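Local coordinates for protein arylalkylamine N-Acetyltransferase like 5b (Aedes aegypti, PDB 4FD4) that probably catalyses transfer of acyl groups from acetyl-CoA or long-chain acyl-CoA to arylalkylamines such as serotonin and dopamine, at residues A109-T114 against I210-K215. Numbering follows the deposited sequence.
Sequences ALLERT and IKTCVK
The first torsions of Leu111 and Ile210 set which methyls meet. The CB of Leu111 points toward the strand. Its CG lies anti to the carbonyl carbon (chi1 -70°) and carries CD2 to Ile210. In Ile210, the short branch CG2 is anti to the backbone N, and this methyl faces the leucine. Leu111 CD2 lies 4.1 Å from Ile210 CG2. The two side chains cross at about a right angle, and each offers one methyl. The same Leu111 CD2 lies 4.3 Å from Thr212 OG1, a looser approach.

The polar link is made by water. One water donates to Leu111 O at 2.7 Å. It also donates to Thr212 OG1, again at 2.7 Å. No direct hydrogen bond joins the two segments. The bridge fits the spacing of the backbones, since Leu111 CA and Thr212 CA are 7.3 Å apart. Thr212 OG1 accepts from the water and is also hydrogen-bonded to Asp166 OD1 on the neighbouring strand 162-167. This buried hydroxyl therefore has two partners. A polar chain runs from the helix carbonyl of Leu111 through the water and Thr212 to the carboxylate of Asp166. Leu111 also packs on Asp166, so the helix meets two adjacent strands here. All three residues that touch across the contact are buried.

The contact lays helix 99-115 against strand 209-216, the last strand of the chain. That strand is inserted between 162-167 and 182-188 and is antiparallel to both. The insertion gives the sheet its strand order 1-2-3-4-5-7-6, which is characteristic of the GNAT acetyltransferase fold.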
ATOM      1  N   ALA A 109       7.675  -5.343   6.655  1.00 24.92           N
ATOM      2  CA  ALA A 109       8.921  -6.042   6.385  1.00 27.02           C
ATOM      3  C   ALA A 109       8.687  -7.553   6.354  1.00 22.92           C
ATOM      4  O   ALA A 109       9.187  -8.242   5.467  1.00 24.26           O
ATOM      5  CB  ALA A 109       9.976  -5.678   7.434  1.00 23.66           C
ATOM      6  N   LEU A 110       7.928  -8.070   7.311  1.00 23.41           N
ATOM      7  CA  LEU A 110       7.635  -9.510   7.346  1.00 22.70           C
ATOM      8  C   LEU A 110       6.871  -9.926   6.095  1.00 28.96           C
ATOM      9  O   LEU A 110       7.168 -10.959   5.476  1.00 24.91           O
ATOM     10  CB  LEU A 110       6.809  -9.865   8.585  1.00 24.10           C
ATOM     11  CG  LEU A 110       6.139 -11.246   8.621  1.00 26.34           C
ATOM     12  CD1 LEU A 110       7.169 -12.368   8.570  1.00 32.68           C
ATOM     13  CD2 LEU A 110       5.287 -11.370   9.876  1.00 29.82           C
ATOM     14  N   LEU A 111       5.879  -9.117   5.728  1.00 23.32           N
ATOM     15  CA  LEU A 111       5.087  -9.406   4.539  1.00 29.46           C
ATOM     16  C   LEU A 111       6.006  -9.496   3.327  1.00 25.16           C
ATOM     17  O   LEU A 111       5.914 -10.443   2.524  1.00 25.84           O
ATOM     18  CB  LEU A 111       4.009  -8.342   4.332  1.00 23.33           C
ATOM     19  CG  LEU A 111       2.868  -8.372   5.356  1.00 26.71           C
ATOM     20  CD1 LEU A 111       2.156  -7.032   5.385  1.00 29.06           C
ATOM     21  CD2 LEU A 111       1.896  -9.503   5.052  1.00 31.19           C
ATOM     22  N   GLU A 112       6.914  -8.529   3.214  1.00 23.52           N
ATOM     23  CA  GLU A 112       7.780  -8.447   2.046  1.00 25.81           C
ATOM     24  C   GLU A 112       8.763  -9.614   2.020  1.00 28.88           C
ATOM     25  O   GLU A 112       9.018 -10.217   0.976  1.00 26.79           O
ATOM     26  CB  GLU A 112       8.526  -7.110   2.009  1.00 24.53           C
ATOM     27  CG  GLU A 112       9.261  -6.886   0.713  1.00 27.05           C
ATOM     28  CD  GLU A 112       9.958  -5.538   0.633  1.00 30.27           C
ATOM     29  OE1 GLU A 112       9.456  -4.534   1.200  1.00 29.71           O
ATOM     30  OE2 GLU A 112      11.011  -5.490  -0.031  1.00 34.57           O
ATOM     31  N   ARG A 113       9.300  -9.934   3.187  1.00 25.51           N
ATOM     32  CA  ARG A 113      10.298 -10.988   3.330  1.00 30.01           C
ATOM     33  C   ARG A 113       9.683 -12.337   3.001  1.00 27.32           C
ATOM     34  O   ARG A 113      10.303 -13.166   2.345  1.00 27.13           O
ATOM     35  CB  ARG A 113      10.842 -11.004   4.758  1.00 24.54           C
ATOM     36  CG  ARG A 113      12.225 -11.637   4.874  1.00 30.16           C
ATOM     37  CD  ARG A 113      12.582 -11.900   6.327  1.00 31.65           C
ATOM     38  NE  ARG A 113      12.693 -10.683   7.135  1.00 33.22           N
ATOM     39  CZ  ARG A 113      13.778  -9.910   7.189  1.00 34.71           C
ATOM     40  NH1 ARG A 113      13.789  -8.834   7.966  1.00 32.68           N
ATOM     41  NH2 ARG A 113      14.848 -10.200   6.458  1.00 30.86           N
ATOM     42  N   THR A 114       8.445 -12.541   3.436  1.00 28.26           N
ATOM     43  CA  THR A 114       7.764 -13.809   3.209  1.00 29.22           C
ATOM     44  C   THR A 114       7.397 -13.968   1.745  1.00 32.66           C
ATOM     45  O   THR A 114       7.520 -15.059   1.172  1.00 28.44           O
ATOM     46  CB  THR A 114       6.477 -13.928   4.058  1.00 32.08           C
ATOM     47  OG1 THR A 114       6.815 -13.910   5.454  1.00 27.12           O
ATOM     48  CG2 THR A 114       5.761 -15.226   3.743  1.00 35.51           C
ATOM     49  N   ILE A 210      -4.364 -10.576   5.152  1.00 43.14           N
ATOM     50  CA  ILE A 210      -3.625  -9.755   4.206  1.00 38.23           C
ATOM     51  C   ILE A 210      -3.045 -10.650   3.128  1.00 40.54           C
ATOM     52  O   ILE A 210      -2.458 -11.686   3.433  1.00 43.69           O
ATOM     53  CB  ILE A 210      -2.472  -9.024   4.896  1.00 37.80           C
ATOM     54  CG1 ILE A 210      -2.972  -8.300   6.149  1.00 40.10           C
ATOM     55  CG2 ILE A 210      -1.798  -8.058   3.920  1.00 40.37           C
ATOM     56  CD1 ILE A 210      -1.889  -7.569   6.890  1.00 39.20           C
ATOM     57  N   LYS A 211      -3.205 -10.270   1.866  1.00 36.51           N
ATOM     58  CA  LYS A 211      -2.681 -11.108   0.789  1.00 39.00           C
ATOM     59  C   LYS A 211      -1.684 -10.367  -0.087  1.00 38.48           C
ATOM     60  O   LYS A 211      -2.003  -9.329  -0.649  1.00 38.59           O
ATOM     61  CB  LYS A 211      -3.817 -11.652  -0.086  1.00 47.19           C
ATOM     62  CG  LYS A 211      -4.843 -12.514   0.649  1.00 48.95           C
ATOM     63  CD  LYS A 211      -5.337 -13.630  -0.270  1.00 55.89           C
ATOM     64  CE  LYS A 211      -6.480 -14.429   0.345  1.00 58.91           C
ATOM     65  NZ  LYS A 211      -7.735 -13.628   0.431  1.00 60.37           N
ATOM     66  N   THR A 212      -0.476 -10.905  -0.207  1.00 33.25           N
ATOM     67  CA  THR A 212       0.518 -10.346  -1.109  1.00 34.34           C
ATOM     68  C   THR A 212       0.356 -10.975  -2.492  1.00 34.35           C
ATOM     69  O   THR A 212       0.481 -12.196  -2.654  1.00 33.43           O
ATOM     70  CB  THR A 212       1.951 -10.580  -0.576  1.00 33.00           C
ATOM     71  OG1 THR A 212       2.049 -10.074   0.764  1.00 29.24           O
ATOM     72  CG2 THR A 212       2.974  -9.884  -1.462  1.00 31.17           C
ATOM     73  N   CYS A 213       0.069 -10.146  -3.491  1.00 33.92           N
ATOM     74  CA  CYS A 213      -0.129 -10.649  -4.855  1.00 33.91           C
ATOM     75  C   CYS A 213       0.882 -10.040  -5.821  1.00 37.40           C
ATOM     76  O   CYS A 213       1.441  -8.962  -5.554  1.00 35.13           O
ATOM     77  CB  CYS A 213      -1.567 -10.390  -5.326  1.00 39.14           C
ATOM     78  SG  CYS A 213      -2.822 -10.842  -4.099  1.00 41.03           S
ATOM     79  N   VAL A 214       1.118 -10.729  -6.941  1.00 29.24           N
ATOM     80  CA  VAL A 214       2.211 -10.368  -7.846  1.00 32.42           C
ATOM     81  C   VAL A 214       1.943 -10.783  -9.299  1.00 41.50           C
ATOM     82  O   VAL A 214       1.239 -11.761  -9.561  1.00 41.44           O
ATOM     83  CB  VAL A 214       3.538 -11.008  -7.389  1.00 34.77           C
ATOM     84  CG1 VAL A 214       3.416 -12.527  -7.403  1.00 38.15           C
ATOM     85  CG2 VAL A 214       4.691 -10.559  -8.283  1.00 36.36           C
ATOM     86  N   LYS A 215       2.528 -10.044 -10.235  1.00 43.72           N
ATOM     87  CA  LYS A 215       2.344 -10.302 -11.658  1.00 39.91           C
ATOM     88  C   LYS A 215       3.569  -9.843 -12.456  1.00 42.95           C
ATOM     89  O   LYS A 215       4.108  -8.753 -12.218  1.00 38.07           O
ATOM     90  CB  LYS A 215       1.061  -9.614 -12.130  1.00 42.16           C
ATOM     91  CG  LYS A 215       1.028  -9.218 -13.588  1.00 45.20           C
ATOM     92  CD  LYS A 215      -0.395  -8.815 -13.989  1.00 41.57           C
ATOM     93  CE  LYS A 215      -0.366  -7.898 -15.208  1.00 45.16           C
ATOM     94  NZ  LYS A 215      -1.701  -7.793 -15.875  1.00 46.69           N
TER
HETATM   95  O   HOH W   1       3.598 -11.760   2.273  1.00 31.14           O